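Local coordinates for protein probable acetyltransferase (Bacillus subtilis, PDB 1NSL) that is a putative ribosomal N-acetyltransferase of the GNAT family that may acetylate the N termini of ribosomal proteins, at residues A144-I149 with V171-L176; A157-G160 with M166-D169. All blocks are in the same frame, centred on the assembly; numbering follows the deposited sequence.

Overall arrangement
From the N terminus, the chain first builds most of the mixed sheet and then reaches helix 140-149, whose last turns form one half of contact 1. It next runs up strand 152-163, breaks step at the turn 157-160, and returns along strand 166-176. Contact 2 closes this short hairpin loop first, pairing 157-160 with 166-169. Further down the same returning strand, 171-176 meets helix residues 144-149 and closes the wider loop, so contact 2 nests inside contact 1. Contact 1 ties helix to sheet, and contact 2 ties the edge strand to its neighbour. Their centres lie about 18 Å apart, joined by Tyr172 packing on Ala157, and both reach the second subunit.

Contact 1: A144-I149 with V171-L176; sequences AVPERI and VYYSLL
Pro146 lies over one face of the Tyr173 ring, with its CB 3.9 Å from the ring centroid, a CH-pi contact. The two side chains cross at about a right angle: Pro146 CB sits above the ring's inner end, 3.7 Å from Tyr173 CG, while Pro146 CG reaches Tyr173 CD1 at 3.8 Å. The Tyr173 CB points toward the helix, and with CG anti to the carbonyl carbon (chi1 -71°) the ring stands beside Pro146. This is the close-packed, buried part of the contact, and Phe151 touches Pro146, Tyr173 and Leu175. Further along, Ile149 CG2 only grazes Leu175 CD2, at 4.4 Å. The solvent side is Glu147, an exposed residue whose extended chain brings CG to 3.4 Å from Tyr173 CE2 and passes the phenol obliquely. Its carboxylate plane is tilted 51° from the ring, and both oxygens stay 3.5 Å from Tyr173 OH at a poor angle, so neither makes a hydrogen bond with it. The hydroxyl is instead hydrogen-bonded to NH1 of Arg143, one turn back on the same helix. Here helix 140-149 lies against strand 166-176 of the GNAT sheet, their local axes 9.1 Å apart at the closest point and inclined by 28°. The chemistry implies a helix-on-sheet seam held across these segments by apolar and CH-pi packing, with the polar end of the tyrosine served by an arginine and its flank brushed by the aliphatic part of a glutamate.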
loop_
_atom_site.group_PDB
_atom_site.type_symbol
_atom_site.label_atom_id
_atom_site.label_comp_id
_atom_site.label_asym_id
_atom_site.label_seq_id
_atom_site.Cartn_x
_atom_site.Cartn_y
_atom_site.Cartn_z
ATOM N N ALA C 144 -37.868 5.894 16.028
ATOM C CA ALA C 144 -39.029 6.099 15.204
ATOM C C ALA C 144 -38.754 5.736 13.772
ATOM O O ALA C 144 -39.668 5.437 13.010
ATOM C CB ALA C 144 -39.514 7.506 15.263
ATOM N N VAL C 145 -37.516 5.739 13.364
ATOM C CA VAL C 145 -37.396 5.516 11.954
ATOM C C VAL C 145 -37.737 4.098 11.487
ATOM O O VAL C 145 -38.556 3.909 10.606
ATOM C CB VAL C 145 -36.101 6.044 11.382
ATOM C CG1 VAL C 145 -35.835 5.414 9.991
ATOM C CG2 VAL C 145 -36.252 7.551 11.284
ATOM N N PRO C 146 -37.143 3.116 12.120
ATOM C CA PRO C 146 -37.422 1.722 11.795
ATOM C C PRO C 146 -38.925 1.390 11.948
ATOM O O PRO C 146 -39.532 0.783 11.086
ATOM C CB PRO C 146 -36.645 0.965 12.873
ATOM C CG PRO C 146 -35.639 1.912 13.318
ATOM C CD PRO C 146 -36.199 3.291 13.231
ATOM N N GLU C 147 -39.497 1.786 13.062
ATOM C CA GLU C 147 -40.859 1.425 13.382
ATOM C C GLU C 147 -41.874 1.977 12.387
ATOM O O GLU C 147 -42.899 1.368 12.191
ATOM C CB GLU C 147 -41.239 1.866 14.794
ATOM C CG GLU C 147 -40.491 1.184 15.943
ATOM C CD GLU C 147 -40.695 1.876 17.318
ATOM O OE1 GLU C 147 -41.252 1.270 18.252
ATOM O OE2 GLU C 147 -40.291 3.044 17.492
ATOM N N ARG C 148 -41.549 3.110 11.766
ATOM C CA ARG C 148 -42.378 3.807 10.792
ATOM C C ARG C 148 -42.225 2.996 9.504
ATOM O O ARG C 148 -43.200 2.693 8.860
ATOM C CB ARG C 148 -41.922 5.292 10.633
ATOM C CG ARG C 148 -42.812 6.265 9.891
ATOM C CD ARG C 148 -42.167 6.897 8.678
ATOM N NE ARG C 148 -42.141 8.374 8.588
ATOM C CZ ARG C 148 -42.848 9.096 7.726
ATOM N NH1 ARG C 148 -43.699 8.530 6.905
ATOM N NH2 ARG C 148 -42.738 10.398 7.695
ATOM N N ILE C 149 -41.043 2.580 9.121
ATOM C CA ILE C 149 -40.997 1.773 7.908
ATOM C C ILE C 149 -41.468 0.277 8.118
ATOM O O ILE C 149 -41.563 -0.513 7.163
ATOM C CB ILE C 149 -39.589 1.829 7.330
ATOM C CG1 ILE C 149 -39.261 3.213 6.808
ATOM C CG2 ILE C 149 -39.361 0.790 6.208
ATOM C CD1 ILE C 149 -37.775 3.411 6.810
ATOM N N VAL C 171 -31.065 -1.068 21.181
ATOM C CA VAL C 171 -32.081 -1.988 20.744
ATOM C C VAL C 171 -31.962 -2.242 19.218
ATOM O O VAL C 171 -31.742 -1.306 18.455
ATOM C CB VAL C 171 -33.417 -1.453 21.023
ATOM C CG1 VAL C 171 -33.551 -0.124 20.396
ATOM C CG2 VAL C 171 -34.430 -2.384 20.455
ATOM N N TYR C 172 -32.096 -3.493 18.772
ATOM C CA TYR C 172 -31.956 -3.802 17.370
ATOM C C TYR C 172 -33.313 -3.899 16.710
ATOM O O TYR C 172 -34.247 -4.286 17.371
ATOM C CB TYR C 172 -31.258 -5.152 17.251
ATOM C CG TYR C 172 -29.830 -4.955 17.359
ATOM C CD1 TYR C 172 -29.261 -4.673 18.569
ATOM C CD2 TYR C 172 -29.049 -4.881 16.245
ATOM C CE1 TYR C 172 -27.911 -4.372 18.665
ATOM C CE2 TYR C 172 -27.721 -4.596 16.342
ATOM C CZ TYR C 172 -27.168 -4.346 17.555
ATOM O OH TYR C 172 -25.849 -4.052 17.655
ATOM N N TYR C 173 -33.383 -3.578 15.408
ATOM C CA TYR C 173 -34.563 -3.732 14.563
ATOM C C TYR C 173 -34.177 -4.340 13.188
ATOM O O TYR C 173 -33.133 -4.014 12.679
ATOM C CB TYR C 173 -35.180 -2.376 14.273
ATOM C CG TYR C 173 -35.897 -1.607 15.376
ATOM C CD1 TYR C 173 -35.230 -0.658 16.106
ATOM C CD2 TYR C 173 -37.269 -1.759 15.607
ATOM C CE1 TYR C 173 -35.863 0.111 17.055
ATOM C CE2 TYR C 173 -37.948 -0.981 16.580
ATOM C CZ TYR C 173 -37.216 -0.034 17.300
ATOM O OH TYR C 173 -37.798 0.750 18.286
ATOM N N SER C 174 -35.036 -5.156 12.550
ATOM C CA SER C 174 -34.688 -5.788 11.270
ATOM C C SER C 174 -35.855 -5.994 10.297
ATOM O O SER C 174 -36.975 -6.259 10.681
ATOM C CB SER C 174 -34.038 -7.137 11.498
ATOM O OG SER C 174 -34.925 -7.928 12.219
ATOM N N LEU C 175 -35.548 -5.901 9.014
ATOM C CA LEU C 175 -36.535 -6.027 8.012
ATOM C C LEU C 175 -36.118 -7.185 7.093
ATOM O O LEU C 175 -35.007 -7.223 6.580
ATOM C CB LEU C 175 -36.668 -4.688 7.292
ATOM C CG LEU C 175 -37.590 -4.675 6.064
ATOM C CD1 LEU C 175 -38.905 -5.398 6.299
ATOM C CD2 LEU C 175 -37.846 -3.269 5.616
ATOM N N LEU C 176 -37.004 -8.168 6.913
ATOM C CA LEU C 176 -36.618 -9.273 6.070
ATOM C C LEU C 176 -37.152 -9.045 4.709
ATOM O O LEU C 176 -38.308 -8.787 4.565
ATOM C CB LEU C 176 -37.117 -10.567 6.627
ATOM C CG LEU C 176 -36.716 -10.784 8.071
ATOM C CD1 LEU C 176 -36.534 -12.230 8.347
ATOM C CD2 LEU C 176 -35.432 -10.090 8.390
#

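Contact 2: A157-G160 with M166-D169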
loop_
_atom_site.group_PDB
_atom_site.type_symbol
_atom_site.label_atom_id
_atom_site.label_comp_id
_atom_site.label_asym_id
_atom_site.label_seq_id
_atom_site.Cartn_x
_atom_site.Cartn_y
_atom_site.Cartn_z
ATOM N N ALA C 157 -28.934 -4.768 22.998
ATOM C CA ALA C 157 -27.525 -4.940 23.305
ATOM C C ALA C 157 -27.350 -4.286 24.647
ATOM O O ALA C 157 -27.532 -3.088 24.754
ATOM C CB ALA C 157 -26.697 -4.264 22.294
ATOM N N ARG C 158 -27.093 -5.093 25.674
ATOM C CA ARG C 158 -26.858 -4.609 27.014
ATOM C C ARG C 158 -25.564 -3.850 27.056
ATOM O O ARG C 158 -24.507 -4.390 26.759
ATOM C CB ARG C 158 -26.787 -5.770 27.949
ATOM C CG ARG C 158 -27.939 -6.708 27.747
ATOM C CD ARG C 158 -28.319 -7.483 28.981
ATOM N NE ARG C 158 -27.255 -8.407 29.315
ATOM C CZ ARG C 158 -26.719 -8.508 30.506
ATOM N NH1 ARG C 158 -27.136 -7.725 31.487
ATOM N NH2 ARG C 158 -25.768 -9.401 30.723
ATOM N N ASP C 159 -25.687 -2.563 27.367
ATOM C CA ASP C 159 -24.572 -1.625 27.421
ATOM C C ASP C 159 -23.929 -1.526 26.067
ATOM O O ASP C 159 -22.736 -1.324 25.979
ATOM C CB ASP C 159 -23.473 -2.098 28.361
ATOM C CG ASP C 159 -23.925 -2.257 29.763
ATOM O OD1 ASP C 159 -25.136 -2.184 30.021
ATOM O OD2 ASP C 159 -23.118 -2.440 30.692
ATOM N N GLY C 160 -24.675 -1.676 25.001
ATOM C CA GLY C 160 -24.012 -1.662 23.722
ATOM C C GLY C 160 -23.455 -0.336 23.293
ATOM O O GLY C 160 -22.605 -0.267 22.402
HETATM N N MSE C 166 -20.801 7.265 29.844
HETATM C CA MSE C 166 -21.586 6.130 30.311
HETATM C C MSE C 166 -22.265 5.186 29.333
HETATM O O MSE C 166 -22.412 5.454 28.154
HETATM C CB MSE C 166 -22.614 6.628 31.292
HETATM C CG MSE C 166 -21.985 7.480 32.355
HETATM SE SE MSE C 166 -23.503 8.013 33.294
HETATM C CE MSE C 166 -22.955 9.887 33.846
ATOM N N HIS C 167 -22.724 4.079 29.879
ATOM C CA HIS C 167 -23.316 3.039 29.052
ATOM C C HIS C 167 -24.866 3.094 28.968
ATOM O O HIS C 167 -25.514 3.582 29.907
ATOM C CB HIS C 167 -22.774 1.666 29.477
ATOM C CG HIS C 167 -23.154 1.276 30.857
ATOM N ND1 HIS C 167 -22.483 1.734 31.968
ATOM C CD2 HIS C 167 -24.142 0.472 31.312
ATOM C CE1 HIS C 167 -23.056 1.247 33.057
ATOM N NE2 HIS C 167 -24.058 0.466 32.686
ATOM N N HIS C 168 -25.409 2.657 27.815
ATOM C CA HIS C 168 -26.837 2.612 27.520
ATOM C C HIS C 168 -27.043 1.419 26.638
ATOM O O HIS C 168 -26.130 0.978 25.973
ATOM C CB HIS C 168 -27.282 3.793 26.674
ATOM C CG HIS C 168 -27.100 5.122 27.319
ATOM N ND1 HIS C 168 -28.038 5.676 28.156
ATOM C CD2 HIS C 168 -26.103 6.025 27.229
ATOM C CE1 HIS C 168 -27.622 6.858 28.572
ATOM N NE2 HIS C 168 -26.449 7.097 28.015
ATOM N N ASP C 169 -28.261 0.905 26.594
ATOM C CA ASP C 169 -28.574 -0.248 25.763
ATOM C C ASP C 169 -28.907 0.156 24.362
ATOM O O ASP C 169 -29.462 1.208 24.071
ATOM C CB ASP C 169 -29.766 -1.031 26.305
ATOM C CG ASP C 169 -29.481 -1.661 27.616
ATOM O OD1 ASP C 169 -28.293 -1.790 27.917
ATOM O OD2 ASP C 169 -30.356 -2.058 28.426
#
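Asp169 turns its CG anti to the carbonyl carbon (chi1 -66°), swinging the carboxylate toward the bend at Asp159, while Arg158 psi of 117° turns the central peptide of the bend so that the Asp159 N-H faces Asp169. Asp159 N donates to Asp169 OD1 at 2.8 Å and 173°, a nearly straight bond that meets the oxygen almost along its C-O direction. It is the one hydrogen bond between the two segments. Alongside it, Ala157 O approaches Asp169 CA at 3.2 Å, a CA-H...O contact, while within the turn the same oxygen accepts Gly160 N. The Asp159 side chain runs side by side with His167, pointing the same way, and crosses that of Asp169 at a slant; its OD1 lies 3.1 Å from CD2 of the His167 imidazole, an oblique approach. Asp159 OD1 and Asp169 OD1 come within 3.8 Å, and the closeness of two like charges could make each carboxylate somewhat harder to ionise. The N-H given to Asp169 and the bond from ND2 of Asn129 in the second subunit to Asp159 OD2 would probably offset this. The Arg158 side chain starts out away from 166-169, and its NH2 makes a salt bridge to Glu179 of that same subunit. Replacing Asp169 with an alanine would probably leave the Asp159 amide without its acceptor and set the turn freer to shift at the subunit interface. Ala157 to Gly160 is a type II beta turn, its third residue, Asp159, marked by a positive phi; the chain rounds a corner at Arg158 and Asp159 and so breaks strand 152-163. An aspartate of the antiparallel neighbour pins the turn through the backbone amide of that third residue, within a beta hairpin at the edge of the GNAT sheet where another subunit of the hexamer docks.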